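Local coordinates for DUF1987 domain-containing protein (PDB 6K4F) that probably serves as the regulatory phosphoprotein of the SiaABC threonine phosphorylation pathway, which controls biofilm formation in response to carbon availability, at residues Gln18-Leu26 / Trp47-Pro58. Numbering follows the deposited sequence.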
loop_
_atom_site.group_PDB
_atom_site.type_symbol
_atom_site.label_atom_id
_atom_site.label_comp_id
_atom_site.label_asym_id
_atom_site.label_seq_id
_atom_site.Cartn_x
_atom_site.Cartn_y
_atom_site.Cartn_z
ATOM N N GLN A 18 -0.329 -5.982 6.975
ATOM C CA GLN A 18 0.346 -5.739 8.246
ATOM C C GLN A 18 0.873 -4.318 8.254
ATOM O O GLN A 18 1.709 -3.950 7.412
ATOM C CB GLN A 18 1.496 -6.728 8.479
ATOM C CG GLN A 18 1.095 -8.173 8.325
ATOM C CD GLN A 18 1.303 -8.693 6.914
ATOM O OE1 GLN A 18 2.300 -8.372 6.261
ATOM N NE2 GLN A 18 0.356 -9.495 6.432
ATOM N N GLY A 19 0.367 -3.517 9.182
ATOM C CA GLY A 19 0.921 -2.207 9.448
ATOM C C GLY A 19 1.799 -2.251 10.679
ATOM O O GLY A 19 1.286 -2.369 11.795
ATOM N N ASP A 20 3.120 -2.168 10.508
ATOM C CA ASP A 20 4.059 -2.209 11.629
ATOM C C ASP A 20 4.358 -0.774 12.048
ATOM O O ASP A 20 5.152 -0.085 11.396
ATOM C CB ASP A 20 5.335 -2.954 11.233
ATOM C CG ASP A 20 6.222 -3.295 12.436
ATOM O OD1 ASP A 20 6.316 -2.483 13.385
ATOM O OD2 ASP A 20 6.824 -4.390 12.435
ATOM N N TRP A 21 3.746 -0.334 13.154
ATOM C CA TRP A 21 3.793 1.081 13.520
ATOM C C TRP A 21 5.206 1.528 13.831
ATOM O O TRP A 21 5.610 2.643 13.477
ATOM C CB TRP A 21 2.913 1.347 14.735
ATOM C CG TRP A 21 2.825 2.790 15.104
ATOM C CD1 TRP A 21 3.662 3.492 15.934
ATOM C CD2 TRP A 21 1.848 3.722 14.637
ATOM N NE1 TRP A 21 3.242 4.801 16.023
ATOM C CE2 TRP A 21 2.130 4.965 15.239
ATOM C CE3 TRP A 21 0.752 3.621 13.774
ATOM C CZ2 TRP A 21 1.356 6.100 15.001
ATOM C CZ3 TRP A 21 -0.016 4.753 13.540
ATOM C CH2 TRP A 21 0.290 5.973 14.154
ATOM N N GLN A 22 5.951 0.666 14.518
ATOM C CA GLN A 22 7.245 1.042 15.056
ATOM C C GLN A 22 8.318 0.981 13.995
ATOM O O GLN A 22 9.281 1.756 14.013
ATOM C CB GLN A 22 7.599 0.099 16.170
ATOM C CG GLN A 22 7.512 0.704 17.502
ATOM C CD GLN A 22 7.958 -0.334 18.397
ATOM O OE1 GLN A 22 8.928 -1.003 18.027
ATOM N NE2 GLN A 22 7.332 -0.516 19.553
ATOM N N ALA A 23 8.219 -0.009 13.124
ATOM C CA ALA A 23 9.080 -0.112 11.965
ATOM C C ALA A 23 8.683 0.855 10.861
ATOM O O ALA A 23 9.484 1.093 9.951
ATOM C CB ALA A 23 9.061 -1.546 11.444
ATOM N N GLY A 24 7.491 1.442 10.931
ATOM C CA GLY A 24 7.024 2.288 9.855
ATOM C C GLY A 24 6.977 1.528 8.545
ATOM O O GLY A 24 7.576 1.946 7.547
ATOM N N ARG A 25 6.293 0.389 8.551
ATOM C CA ARG A 25 6.199 -0.487 7.395
ATOM C C ARG A 25 4.752 -0.888 7.199
ATOM O O ARG A 25 4.101 -1.349 8.142
ATOM C CB ARG A 25 7.050 -1.747 7.563
ATOM C CG ARG A 25 8.461 -1.575 7.097
ATOM C CD ARG A 25 9.222 -2.897 7.062
ATOM N NE ARG A 25 10.417 -2.867 6.209
ATOM C CZ ARG A 25 11.364 -1.925 6.216
ATOM N NH1 ARG A 25 11.325 -0.895 7.054
ATOM N NH2 ARG A 25 12.386 -2.026 5.378
ATOM N N LEU A 26 4.256 -0.735 5.979
ATOM C CA LEU A 26 2.949 -1.267 5.615
ATOM C C LEU A 26 3.165 -2.317 4.534
ATOM O O LEU A 26 3.713 -2.013 3.461
ATOM C CB LEU A 26 2.016 -0.151 5.147
ATOM C CG LEU A 26 0.639 -0.613 4.688
ATOM C CD1 LEU A 26 -0.086 -1.276 5.872
ATOM C CD2 LEU A 26 -0.149 0.571 4.171
ATOM N N TRP A 47 -5.177 4.147 8.978
ATOM C CA TRP A 47 -3.920 3.874 9.669
ATOM C C TRP A 47 -2.778 4.686 9.066
ATOM O O TRP A 47 -1.950 5.254 9.790
ATOM C CB TRP A 47 -3.623 2.371 9.614
ATOM C CG TRP A 47 -2.453 1.918 10.450
ATOM C CD1 TRP A 47 -2.488 1.485 11.737
ATOM C CD2 TRP A 47 -1.083 1.839 10.036
ATOM N NE1 TRP A 47 -1.224 1.144 12.161
ATOM C CE2 TRP A 47 -0.344 1.341 11.131
ATOM C CE3 TRP A 47 -0.412 2.130 8.844
ATOM C CZ2 TRP A 47 1.042 1.150 11.078
ATOM C CZ3 TRP A 47 0.961 1.936 8.787
ATOM C CH2 TRP A 47 1.674 1.443 9.892
ATOM N N VAL A 48 -2.741 4.784 7.743
ATOM C CA VAL A 48 -1.689 5.567 7.097
ATOM C C VAL A 48 -1.823 7.033 7.476
ATOM O O VAL A 48 -0.834 7.695 7.819
ATOM C CB VAL A 48 -1.735 5.365 5.575
ATOM C CG1 VAL A 48 -0.764 6.345 4.872
ATOM C CG2 VAL A 48 -1.397 3.925 5.232
ATOM N N GLU A 49 -3.055 7.559 7.432
ATOM C CA GLU A 49 -3.307 8.942 7.835
ATOM C C GLU A 49 -2.786 9.204 9.241
ATOM O O GLU A 49 -2.089 10.194 9.485
ATOM C CB GLU A 49 -4.806 9.243 7.778
ATOM C CG GLU A 49 -5.350 9.673 6.435
ATOM C CD GLU A 49 -6.874 9.744 6.433
ATOM O OE1 GLU A 49 -7.465 9.936 5.349
ATOM O OE2 GLU A 49 -7.483 9.598 7.517
ATOM N N ARG A 50 -3.130 8.322 10.185
ATOM C CA ARG A 50 -2.703 8.509 11.567
ATOM C C ARG A 50 -1.190 8.401 11.699
ATOM O O ARG A 50 -0.574 9.174 12.441
ATOM C CB ARG A 50 -3.412 7.505 12.481
ATOM C CG ARG A 50 -4.934 7.705 12.548
ATOM C CD ARG A 50 -5.606 6.809 13.580
ATOM N NE ARG A 50 -5.826 5.448 13.094
ATOM C CZ ARG A 50 -5.131 4.412 13.529
ATOM N NH1 ARG A 50 -4.190 4.604 14.443
ATOM N NH2 ARG A 50 -5.365 3.203 13.053
ATOM N N PHE A 51 -0.567 7.469 10.971
ATOM C CA PHE A 51 0.883 7.338 11.045
ATOM C C PHE A 51 1.570 8.613 10.576
ATOM O O PHE A 51 2.576 9.040 11.157
ATOM C CB PHE A 51 1.354 6.145 10.213
ATOM C CG PHE A 51 2.839 5.917 10.276
ATOM C CD1 PHE A 51 3.381 5.085 11.243
ATOM C CD2 PHE A 51 3.696 6.552 9.381
ATOM C CE1 PHE A 51 4.749 4.878 11.320
ATOM C CE2 PHE A 51 5.065 6.353 9.450
ATOM C CZ PHE A 51 5.594 5.518 10.418
ATOM N N LEU A 52 1.042 9.230 9.518
ATOM C CA LEU A 52 1.629 10.461 9.001
ATOM C C LEU A 52 1.414 11.620 9.964
ATOM O O LEU A 52 2.279 12.491 10.101
ATOM C CB LEU A 52 1.024 10.782 7.635
ATOM C CG LEU A 52 1.287 9.702 6.592
ATOM C CD1 LEU A 52 0.487 9.957 5.324
ATOM C CD2 LEU A 52 2.784 9.607 6.294
ATOM N N ALA A 53 0.268 11.638 10.647
ATOM C CA ALA A 53 -0.084 12.768 11.496
ATOM C C ALA A 53 0.637 12.721 12.838
ATOM O O ALA A 53 0.993 13.769 13.385
ATOM C CB ALA A 53 -1.597 12.810 11.712
ATOM N N ASP A 54 0.866 11.529 13.385
ATOM C CA ASP A 54 1.385 11.424 14.742
ATOM C C ASP A 54 2.900 11.546 14.827
ATOM O O ASP A 54 3.437 11.531 15.940
ATOM C CB ASP A 54 0.952 10.102 15.386
ATOM C CG ASP A 54 -0.553 9.886 15.340
ATOM O OD1 ASP A 54 -1.290 10.826 14.975
ATOM O OD2 ASP A 54 -0.996 8.766 15.671
ATOM N N GLY A 55 3.601 11.672 13.708
ATOM C CA GLY A 55 5.044 11.752 13.778
ATOM C C GLY A 55 5.654 12.056 12.430
ATOM O O GLY A 55 4.952 12.318 11.452
ATOM N N GLN A 56 6.987 12.009 12.398
ATOM C CA GLN A 56 7.772 12.389 11.229
ATOM C C GLN A 56 8.595 11.237 10.664
ATOM O O GLN A 56 9.390 11.452 9.740
ATOM C CB GLN A 56 8.695 13.559 11.585
ATOM C CG GLN A 56 8.163 14.932 11.204
ATOM C CD GLN A 56 7.720 15.010 9.758
ATOM O OE1 GLN A 56 6.629 15.495 9.458
ATOM N NE2 GLN A 56 8.566 14.532 8.849
ATOM N N ARG A 57 8.427 10.024 11.186
ATOM C CA ARG A 57 9.259 8.903 10.789
ATOM C C ARG A 57 8.932 8.461 9.361
ATOM O O ARG A 57 7.847 8.740 8.845
ATOM C CB ARG A 57 9.075 7.741 11.764
ATOM C CG ARG A 57 9.799 7.940 13.086
ATOM C CD ARG A 57 9.609 6.759 14.022
ATOM N NE ARG A 57 8.201 6.535 14.343
ATOM C CZ ARG A 57 7.536 5.430 14.030
ATOM N NH1 ARG A 57 8.155 4.450 13.387
ATOM N NH2 ARG A 57 6.257 5.303 14.355
ATOM N N PRO A 58 9.865 7.786 8.695
ATOM C CA PRO A 58 9.597 7.330 7.325
ATOM C C PRO A 58 8.585 6.193 7.295
ATOM O O PRO A 58 8.470 5.401 8.235
ATOM C CB PRO A 58 10.969 6.862 6.829
ATOM C CG PRO A 58 11.959 7.495 7.770
ATOM C CD PRO A 58 11.267 7.549 9.081
HETATM O O HOH W 1 10.492 4.106 9.707
#
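Trp21 carries CG anti to the backbone N (chi1 -175°), as do Trp47 and Phe51, and from these positions their rings meet as an aromatic cluster. The six-membered ring of Trp21 turns its edge to the face of Trp47 in an offset edge-to-face pair, with Trp21 CE3 3.6 Å from Trp47 NE1, which is hydrogen-bonded to Ser4 O. Gly19 covers the opposite face of Trp47, its CA 3.9 Å from the centroid of the six-membered ring in a CH-pi contact. Phe51 in turn directs its edge at a face of Trp21, the planes 76° apart, while its CE1 approaches Trp21 O.

That same carbonyl oxygen takes two end-on hydrogen bonds from Arg57, whose chain bends at chi3: NH1, 3.1 Å from Trp21 O, lies in the carbonyl plane on a lone pair, and NH2, at 2.9 Å, is tilted from it. A water lies within hydrogen-bonding distance of Ala23 O and Pro58 O. Gly24 and Arg25 both face Asp20, a G1 beta bulge closing the turn, and Ala23 N bonds to Asp20 OD1 in an Asx motif. Leu26 CD2 packs on Val48 CG2. The contact sets the turn between strands 16-20 and 25-29 against the C-terminal end of helix 37-53; Val48 and Phe51 touch Leu59 of strand 59-68, and Trp47 touches Leu6 of strand 6-8.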